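Local coordinates for aldehyde dehydrogenase (Bartonella henselae, PDB 3I44), which probably oxidises aldehydes to the corresponding carboxylic acids with a nicotinamide cofactor as electron acceptor, at residues S49-C54 / R381-R386; Y159-V164 / A188-V193; I278-A283 / L412-E417. The protein carries 1 engineered substitution. One frame throughout, in Å; residues are numbered along the deposited sequence.

Overall arrangement
From the N terminus, the chain first passes 49-54, at the turn into strand 52-58 of the small N-terminal sheet; contact 1 closes only when the loop 381-386 arrives, more than 300 residues later. Within that long excursion, contact 2 opens and closes locally, joining strand 156-168 to the end of helix 174-188 and the start of strand 191-195. Contact 3 begins at 278-283, still inside the span of contact 1, but ends at 412-417 beyond it, so these two cross. Contact 3 ties together two strands of another sheet, 276-279 and 408-414. Contacts 2 and 3 lie on opposite sides of the chain's centre, their nearest atoms about 34 Å apart.

Contact 1: residues S49-C54 / R381-R386; sequences STEEAC and RGYYVR
Glu51, a non-glycine residue at positive phi, turns its carboxylate onto a backbone N-H of the other segment: Glu51 OE2 accepts from Gly382 N at 2.8 Å through its anti lone pair, with 157° at the hydrogen. Gly382 itself has backbone angles suited to glycine, and Gly382 CA lies 3.8 Å from Ser49 O. The other carboxylate oxygen, Glu51 OE1, takes a bond from a water that also meets Tyr383 OH, while Glu51 CG rests 3.9 Å from Tyr383 CE1. The turn is shaped by Thr50 OG1, which accepts from Glu52 N in an ST turn; it links strands 42-47 and 52-58, antiparallel neighbours in the N-terminal sheet. Tyr383, centre of an inverse gamma turn, packs on Ile46 of the first of these, a residue of the sodium site. With CG between its backbone N and carbonyl carbon, Arg381 runs extended alongside Thr50, whose CB stands 3.8 Å above the centre of the guanidinium plane. At the guanidinium edge, Glu52 OE2 forms a salt bridge to Arg381 NH1 at 2.6 Å, but carboxylate and guanidinium planes are 69° apart and the hydrogen bond is weak, bent to 119°. Elsewhere Ser49 CB touches Tyr384 OH, and Ser49 OG bonds to Gly335 N.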
loop_
_atom_site.group_PDB
_atom_site.type_symbol
_atom_site.label_atom_id
_atom_site.label_comp_id
_atom_site.label_asym_id
_atom_site.label_seq_id
_atom_site.Cartn_x
_atom_site.Cartn_y
_atom_site.Cartn_z
ATOM N N SER A 49 1.502 10.968 -36.455
ATOM C CA SER A 49 2.436 11.508 -37.419
ATOM C C SER A 49 1.655 12.065 -38.632
ATOM O O SER A 49 2.128 13.003 -39.295
ATOM C CB SER A 49 3.472 10.438 -37.844
ATOM O OG SER A 49 4.432 10.177 -36.798
ATOM N N THR A 50 0.458 11.515 -38.871
ATOM C CA THR A 50 -0.399 11.894 -40.012
ATOM C C THR A 50 -1.790 12.463 -39.656
ATOM O O THR A 50 -2.418 13.104 -40.496
ATOM C CB THR A 50 -0.673 10.683 -40.915
ATOM O OG1 THR A 50 -1.322 9.661 -40.144
ATOM C CG2 THR A 50 0.620 10.139 -41.533
ATOM N N GLU A 51 -2.277 12.233 -38.443
ATOM C CA GLU A 51 -3.666 12.565 -38.052
ATOM C C GLU A 51 -4.720 11.629 -38.642
ATOM O O GLU A 51 -5.908 11.878 -38.502
ATOM C CB GLU A 51 -4.035 14.030 -38.342
ATOM C CG GLU A 51 -3.083 14.991 -37.713
ATOM C CD GLU A 51 -3.558 16.450 -37.704
ATOM O OE1 GLU A 51 -4.744 16.745 -37.431
ATOM O OE2 GLU A 51 -2.693 17.314 -37.915
ATOM N N GLU A 52 -4.292 10.535 -39.253
ATOM C CA GLU A 52 -5.212 9.582 -39.874
ATOM C C GLU A 52 -5.405 8.327 -39.032
ATOM O O GLU A 52 -4.491 7.910 -38.305
ATOM C CB GLU A 52 -4.703 9.219 -41.256
ATOM C CG GLU A 52 -4.936 10.372 -42.259
ATOM C CD GLU A 52 -4.028 10.333 -43.477
ATOM O OE1 GLU A 52 -3.371 9.287 -43.727
ATOM O OE2 GLU A 52 -3.975 11.373 -44.185
ATOM N N ALA A 53 -6.606 7.757 -39.122
ATOM C CA ALA A 53 -6.938 6.498 -38.498
ATOM C C ALA A 53 -6.090 5.344 -39.067
ATOM O O ALA A 53 -6.026 5.163 -40.283
ATOM C CB ALA A 53 -8.470 6.207 -38.675
ATOM N N CYS A 54 -5.433 4.577 -38.198
ATOM C CA CYS A 54 -4.667 3.395 -38.627
ATOM C C CYS A 54 -5.335 2.078 -38.256
ATOM O O CYS A 54 -4.963 1.004 -38.767
ATOM C CB CYS A 54 -3.233 3.420 -38.076
ATOM S SG CYS A 54 -3.091 3.399 -36.246
ATOM N N ARG A 381 0.744 18.699 -41.082
ATOM C CA ARG A 381 -0.153 17.908 -40.252
ATOM C C ARG A 381 0.658 17.054 -39.273
ATOM O O ARG A 381 1.859 16.905 -39.422
ATOM C CB ARG A 381 -0.988 17.001 -41.126
ATOM C CG ARG A 381 -0.141 16.132 -41.971
ATOM C CD ARG A 381 -0.952 15.279 -42.884
ATOM N NE ARG A 381 -0.078 14.231 -43.411
ATOM C CZ ARG A 381 -0.494 13.092 -43.964
ATOM N NH1 ARG A 381 -1.798 12.836 -44.077
ATOM N NH2 ARG A 381 0.399 12.206 -44.401
ATOM N N GLY A 382 -0.039 16.490 -38.300
ATOM C CA GLY A 382 0.572 15.734 -37.201
ATOM C C GLY A 382 0.712 16.610 -35.978
ATOM O O GLY A 382 0.789 17.832 -36.080
ATOM N N TYR A 383 0.783 15.983 -34.812
ATOM C CA TYR A 383 0.831 16.692 -33.539
ATOM C C TYR A 383 2.285 17.039 -33.156
ATOM O O TYR A 383 2.775 16.660 -32.092
ATOM C CB TYR A 383 0.143 15.838 -32.454
ATOM C CG TYR A 383 -1.212 15.287 -32.917
ATOM C CD1 TYR A 383 -2.199 16.135 -33.451
ATOM C CD2 TYR A 383 -1.488 13.924 -32.871
ATOM C CE1 TYR A 383 -3.426 15.619 -33.926
ATOM C CE2 TYR A 383 -2.694 13.414 -33.329
ATOM C CZ TYR A 383 -3.677 14.273 -33.844
ATOM O OH TYR A 383 -4.875 13.746 -34.311
ATOM N N TYR A 384 2.950 17.804 -34.013
ATOM C CA TYR A 384 4.356 18.169 -33.789
ATOM C C TYR A 384 4.485 19.397 -32.941
ATOM O O TYR A 384 3.889 20.446 -33.252
ATOM C CB TYR A 384 5.055 18.399 -35.122
ATOM C CG TYR A 384 5.101 17.140 -35.955
ATOM C CD1 TYR A 384 6.012 16.129 -35.663
ATOM C CD2 TYR A 384 4.254 16.960 -37.033
ATOM C CE1 TYR A 384 6.067 14.972 -36.417
ATOM C CE2 TYR A 384 4.297 15.788 -37.793
ATOM C CZ TYR A 384 5.208 14.805 -37.476
ATOM O OH TYR A 384 5.262 13.667 -38.230
ATOM N N VAL A 385 5.245 19.259 -31.854
ATOM C CA VAL A 385 5.491 20.320 -30.924
ATOM C C VAL A 385 6.947 20.737 -31.133
ATOM O O VAL A 385 7.822 19.895 -31.351
ATOM C CB VAL A 385 5.236 19.864 -29.463
ATOM C CG1 VAL A 385 5.570 20.978 -28.466
ATOM C CG2 VAL A 385 3.784 19.404 -29.269
ATOM N N ARG A 386 7.200 22.032 -31.070
ATOM C CA ARG A 386 8.545 22.553 -31.241
ATOM C C ARG A 386 9.351 22.357 -29.969
ATOM O O ARG A 386 8.896 22.754 -28.891
ATOM C CB ARG A 386 8.488 24.064 -31.547
ATOM C CG ARG A 386 7.785 24.426 -32.838
ATOM C CD ARG A 386 7.335 25.885 -32.881
ATOM N NE ARG A 386 8.460 26.821 -32.928
ATOM C CZ ARG A 386 8.356 28.124 -32.669
ATOM N NH1 ARG A 386 7.189 28.660 -32.335
ATOM N NH2 ARG A 386 9.418 28.915 -32.759
HETATM O O HOH W 1 -6.417 15.491 -35.407
#

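Contact 2: residues Y159-V164 / A188-V193; sequences YDAIGV and AGCTMV
The chains of 161-164 and 188-191 run side by side in nearly the same direction, 20° apart, yet no hydrogen bond passes between the two segments. Instead, side chains and carbonyls fill the seam. Ala161 directs its methyl at the end of the helix, where Ala161 CB lies 3.4 Å from Ala188 O and almost as near Gly189 O. Gly189, at positive phi, closes helix 174-188 with a Schellman motif, and the chain then swings toward the next strand.

Cys190 fills the middle of the seam. Its SG stands beside the backbone N, opposite the carbonyl carbon (chi1 -65°), which brings it 3.8 Å from Ile162 CG2. Gly163 O faces the same cysteine at close range, 3.2 Å from Cys190 CB and 3.3 Å from Cys190 SG. That carbonyl oxygen is buried and has no hydrogen-bonding partner in the model; nor has Thr191 N. The backbone of Gly163 takes a conformation favoured by glycine.

Further along, Val164 CA approaches Thr191 O at 3.4 Å, a CA-H...O contact with 144° at the hydrogen. On the side where these two side chains emerge, both methyls of Val164 press on Thr191 OG1, with Val164 CG2 at 3.6 Å; this hydroxyl is held by Ala72 O of helix 62-79. Phe76 of that helix covers Ala161 and Thr191, while Arg476 of the second subunit packs on Ile162.

Strand 156-168, helix 174-188 and strand 191-195 form a beta-alpha-beta crossover, and this contact lies where the helix hands over to the second, parallel strand. In this family such units build the Rossmann-like domain that binds the nicotinamide cofactor, so the seam probably belongs to that domain.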
loop_
_atom_site.group_PDB
_atom_site.type_symbol
_atom_site.label_atom_id
_atom_site.label_comp_id
_atom_site.label_asym_id
_atom_site.label_seq_id
_atom_site.Cartn_x
_atom_site.Cartn_y
_atom_site.Cartn_z
ATOM N N TYR A 159 4.888 -16.852 0.580
ATOM C CA TYR A 159 4.334 -15.878 -0.357
ATOM C C TYR A 159 3.253 -16.576 -1.155
ATOM O O TYR A 159 3.491 -17.680 -1.705
ATOM C CB TYR A 159 5.391 -15.330 -1.324
ATOM C CG TYR A 159 6.460 -14.457 -0.683
ATOM C CD1 TYR A 159 6.286 -13.099 -0.576
ATOM C CD2 TYR A 159 7.616 -15.014 -0.155
ATOM C CE1 TYR A 159 7.233 -12.314 0.012
ATOM C CE2 TYR A 159 8.579 -14.243 0.438
ATOM C CZ TYR A 159 8.390 -12.884 0.515
ATOM O OH TYR A 159 9.342 -12.061 1.118
ATOM N N ASP A 160 2.082 -15.945 -1.246
ATOM C CA ASP A 160 0.935 -16.488 -2.012
ATOM C C ASP A 160 0.490 -15.505 -3.117
ATOM O O ASP A 160 0.425 -14.287 -2.880
ATOM C CB ASP A 160 -0.289 -16.654 -1.092
ATOM C CG ASP A 160 -0.203 -17.861 -0.145
ATOM O OD1 ASP A 160 0.250 -18.938 -0.567
ATOM O OD2 ASP A 160 -0.690 -17.706 1.004
ATOM N N ALA A 161 0.138 -16.027 -4.287
ATOM C CA ALA A 161 -0.500 -15.209 -5.312
ATOM C C ALA A 161 -1.611 -14.331 -4.685
ATOM O O ALA A 161 -2.507 -14.851 -4.027
ATOM C CB ALA A 161 -1.082 -16.096 -6.399
ATOM N N ILE A 162 -1.548 -13.017 -4.890
ATOM C CA ILE A 162 -2.568 -12.115 -4.322
ATOM C C ILE A 162 -3.971 -12.473 -4.856
ATOM O O ILE A 162 -4.969 -12.333 -4.133
ATOM C CB ILE A 162 -2.204 -10.609 -4.503
ATOM C CG1 ILE A 162 -2.987 -9.755 -3.492
ATOM C CG2 ILE A 162 -2.440 -10.140 -5.946
ATOM C CD1 ILE A 162 -2.455 -8.270 -3.262
ATOM N N GLY A 163 -4.033 -12.982 -6.083
ATOM C CA GLY A 163 -5.308 -13.382 -6.692
ATOM C C GLY A 163 -5.465 -12.925 -8.129
ATOM O O GLY A 163 -4.508 -12.914 -8.899
ATOM N N VAL A 164 -6.699 -12.554 -8.494
ATOM C CA VAL A 164 -7.018 -12.085 -9.812
ATOM C C VAL A 164 -6.797 -10.589 -9.777
ATOM O O VAL A 164 -7.276 -9.932 -8.889
ATOM C CB VAL A 164 -8.473 -12.422 -10.236
ATOM C CG1 VAL A 164 -8.673 -12.087 -11.698
ATOM C CG2 VAL A 164 -8.820 -13.905 -10.008
ATOM N N ALA A 188 4.225 -14.667 -10.122
ATOM C CA ALA A 188 3.620 -14.729 -8.803
ATOM C C ALA A 188 2.475 -15.772 -8.722
ATOM O O ALA A 188 2.082 -16.165 -7.627
ATOM C CB ALA A 188 3.101 -13.351 -8.370
ATOM N N GLY A 189 1.974 -16.220 -9.864
ATOM C CA GLY A 189 0.847 -17.176 -9.898
ATOM C C GLY A 189 -0.545 -16.535 -9.979
ATOM O O GLY A 189 -1.567 -17.209 -9.716
ATOM N N CYS A 190 -0.589 -15.249 -10.309
ATOM C CA CYS A 190 -1.851 -14.525 -10.502
ATOM C C CYS A 190 -2.395 -14.718 -11.899
ATOM O O CYS A 190 -1.639 -14.993 -12.817
ATOM C CB CYS A 190 -1.661 -13.032 -10.281
ATOM S SG CYS A 190 -1.211 -12.584 -8.630
ATOM N N THR A 191 -3.698 -14.515 -12.061
ATOM C CA THR A 191 -4.331 -14.328 -13.372
ATOM C C THR A 191 -4.776 -12.852 -13.442
ATOM O O THR A 191 -4.773 -12.117 -12.421
ATOM C CB THR A 191 -5.514 -15.296 -13.559
ATOM O OG1 THR A 191 -6.506 -15.000 -12.581
ATOM C CG2 THR A 191 -5.062 -16.783 -13.370
ATOM N N MET A 192 -5.118 -12.375 -14.630
ATOM C CA MET A 192 -5.189 -10.909 -14.826
ATOM C C MET A 192 -6.098 -10.473 -15.960
ATOM O O MET A 192 -6.293 -11.213 -16.915
ATOM C CB MET A 192 -3.787 -10.324 -15.089
ATOM C CG MET A 192 -3.118 -10.855 -16.347
ATOM S SD MET A 192 -1.308 -11.051 -16.178
ATOM C CE MET A 192 -1.255 -12.487 -15.114
ATOM N N VAL A 193 -6.624 -9.259 -15.827
ATOM C CA VAL A 193 -7.267 -8.550 -16.918
ATOM C C VAL A 193 -6.502 -7.256 -17.152
ATOM O O VAL A 193 -6.355 -6.427 -16.244
ATOM C CB VAL A 193 -8.750 -8.249 -16.654
ATOM C CG1 VAL A 193 -9.374 -7.478 -17.869
ATOM C CG2 VAL A 193 -9.502 -9.557 -16.404
#

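Contact 3: residues I278-A283 / L412-E417; sequences IIFADA and LPFNTE
The two backbones keep well apart, Ile278 CA lying 9.2 Å from Phe414 CA and Ile279 CA 9.5 Å from Pro413 CA, because strand 308-312 runs between strands 276-279 and 408-414 in the sheet. Side chains bridge the gap. Phe414 reaches across with its CG between the backbone N and the carbonyl carbon (chi1 69°), and points its edge at the face of Phe280. This is an offset edge-to-face pair, with centroids 5.2 Å apart and planes at 80°; the leading atom, Phe414 CZ, stands 3.6 Å above the Phe280 plane, displaced toward the rim. The same ring also meets Ile278, Phe414 CE2 lying 3.9 Å from Ile278 CG2, the two side chains crossing at about a right angle. Glu417 CG adds an aliphatic touch, 4.2 Å from Phe280 CE1, while its carboxylate goes elsewhere, to a salt bridge with Arg445. From Phe280 to Ala283 the first segment makes a type I turn; past Phe414 the second enters helix 417-425, with Thr416 as N-cap. The aromatic pair thus spans the central strand at Glu312, with Ala420 of helix 417-425 against Phe414 and Lys442 of helix 440-449 against Phe280.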
loop_
_atom_site.group_PDB
_atom_site.type_symbol
_atom_site.label_atom_id
_atom_site.label_comp_id
_atom_site.label_asym_id
_atom_site.label_seq_id
_atom_site.Cartn_x
_atom_site.Cartn_y
_atom_site.Cartn_z
ATOM N N ILE A 278 19.577 19.023 -11.047
ATOM C CA ILE A 278 20.448 19.964 -10.394
ATOM C C ILE A 278 21.849 19.854 -10.975
ATOM O O ILE A 278 22.549 18.835 -10.798
ATOM C CB ILE A 278 20.511 19.752 -8.885
ATOM C CG1 ILE A 278 19.127 19.900 -8.259
ATOM C CG2 ILE A 278 21.514 20.722 -8.262
ATOM C CD1 ILE A 278 19.036 19.407 -6.756
ATOM N N ILE A 279 22.251 20.909 -11.678
ATOM C CA ILE A 279 23.547 20.931 -12.401
ATOM C C ILE A 279 24.445 21.990 -11.779
ATOM O O ILE A 279 24.162 23.187 -11.820
ATOM C CB ILE A 279 23.376 21.180 -13.890
ATOM C CG1 ILE A 279 22.364 20.169 -14.455
ATOM C CG2 ILE A 279 24.733 21.094 -14.628
ATOM C CD1 ILE A 279 22.198 20.211 -15.964
ATOM N N PHE A 280 25.498 21.515 -11.139
ATOM C CA PHE A 280 26.491 22.377 -10.531
ATOM C C PHE A 280 27.528 22.804 -11.556
ATOM O O PHE A 280 27.698 22.155 -12.585
ATOM C CB PHE A 280 27.171 21.670 -9.358
ATOM C CG PHE A 280 26.313 21.570 -8.142
ATOM C CD1 PHE A 280 26.268 22.615 -7.221
ATOM C CD2 PHE A 280 25.516 20.446 -7.922
ATOM C CE1 PHE A 280 25.486 22.535 -6.106
ATOM C CE2 PHE A 280 24.704 20.368 -6.803
ATOM C CZ PHE A 280 24.698 21.401 -5.880
ATOM N N ALA A 281 28.214 23.916 -11.253
ATOM C CA ALA A 281 29.310 24.437 -12.102
ATOM C C ALA A 281 30.428 23.398 -12.345
ATOM O O ALA A 281 31.144 23.447 -13.348
ATOM C CB ALA A 281 29.891 25.748 -11.495
ATOM N N ASP A 282 30.584 22.470 -11.412
ATOM C CA ASP A 282 31.637 21.470 -11.512
ATOM C C ASP A 282 31.152 20.163 -12.123
ATOM O O ASP A 282 31.839 19.145 -12.011
ATOM C CB ASP A 282 32.331 21.254 -10.156
ATOM C CG ASP A 282 31.398 20.652 -9.046
ATOM O OD1 ASP A 282 30.254 20.230 -9.332
ATOM O OD2 ASP A 282 31.848 20.603 -7.876
ATOM N N ALA A 283 29.998 20.191 -12.807
ATOM C CA ALA A 283 29.503 19.010 -13.517
ATOM C C ALA A 283 30.445 18.665 -14.679
ATOM O O ALA A 283 31.156 19.525 -15.175
ATOM C CB ALA A 283 28.049 19.213 -14.010
ATOM N N LEU A 412 16.154 27.583 -14.487
ATOM C CA LEU A 412 16.283 28.652 -13.519
ATOM C C LEU A 412 17.581 28.449 -12.722
ATOM O O LEU A 412 18.098 27.338 -12.656
ATOM C CB LEU A 412 15.090 28.682 -12.587
ATOM C CG LEU A 412 14.638 27.374 -11.938
ATOM C CD1 LEU A 412 13.934 27.729 -10.658
ATOM C CD2 LEU A 412 13.702 26.504 -12.873
ATOM N N PRO A 413 18.130 29.526 -12.150
ATOM C CA PRO A 413 19.384 29.427 -11.406
ATOM C C PRO A 413 19.205 29.202 -9.919
ATOM O O PRO A 413 18.121 29.425 -9.370
ATOM C CB PRO A 413 20.018 30.800 -11.627
ATOM C CG PRO A 413 18.839 31.722 -11.621
ATOM C CD PRO A 413 17.696 30.928 -12.291
ATOM N N PHE A 414 20.267 28.736 -9.270
ATOM C CA PHE A 414 20.333 28.752 -7.815
ATOM C C PHE A 414 21.699 29.247 -7.383
ATOM O O PHE A 414 22.650 29.185 -8.151
ATOM C CB PHE A 414 20.030 27.384 -7.203
ATOM C CG PHE A 414 21.077 26.348 -7.461
ATOM C CD1 PHE A 414 22.173 26.209 -6.599
ATOM C CD2 PHE A 414 20.978 25.505 -8.556
ATOM C CE1 PHE A 414 23.147 25.244 -6.841
ATOM C CE2 PHE A 414 21.945 24.537 -8.800
ATOM C CZ PHE A 414 23.022 24.396 -7.937
ATOM N N ASN A 415 21.772 29.703 -6.135
ATOM C CA ASN A 415 22.999 30.228 -5.559
ATOM C C ASN A 415 23.609 29.371 -4.468
ATOM O O ASN A 415 24.823 29.347 -4.340
ATOM C CB ASN A 415 22.745 31.632 -5.033
ATOM C CG ASN A 415 22.469 32.617 -6.152
ATOM O OD1 ASN A 415 23.345 32.902 -6.972
ATOM N ND2 ASN A 415 21.232 33.116 -6.212
ATOM N N THR A 416 22.797 28.667 -3.686
ATOM C CA THR A 416 23.329 27.792 -2.652
ATOM C C THR A 416 22.774 26.371 -2.753
ATOM O O THR A 416 21.738 26.116 -3.412
ATOM C CB THR A 416 22.973 28.307 -1.259
ATOM O OG1 THR A 416 21.551 28.286 -1.121
ATOM C CG2 THR A 416 23.509 29.724 -1.014
ATOM N N GLU A 417 23.442 25.442 -2.074
ATOM C CA GLU A 417 22.968 24.060 -2.052
ATOM C C GLU A 417 21.540 24.009 -1.486
ATOM O O GLU A 417 20.678 23.342 -2.065
ATOM C CB GLU A 417 23.903 23.150 -1.244
ATOM C CG GLU A 417 25.244 22.937 -1.891
ATOM C CD GLU A 417 26.129 21.957 -1.117
ATOM O OE1 GLU A 417 25.642 21.230 -0.231
ATOM O OE2 GLU A 417 27.331 21.916 -1.410
#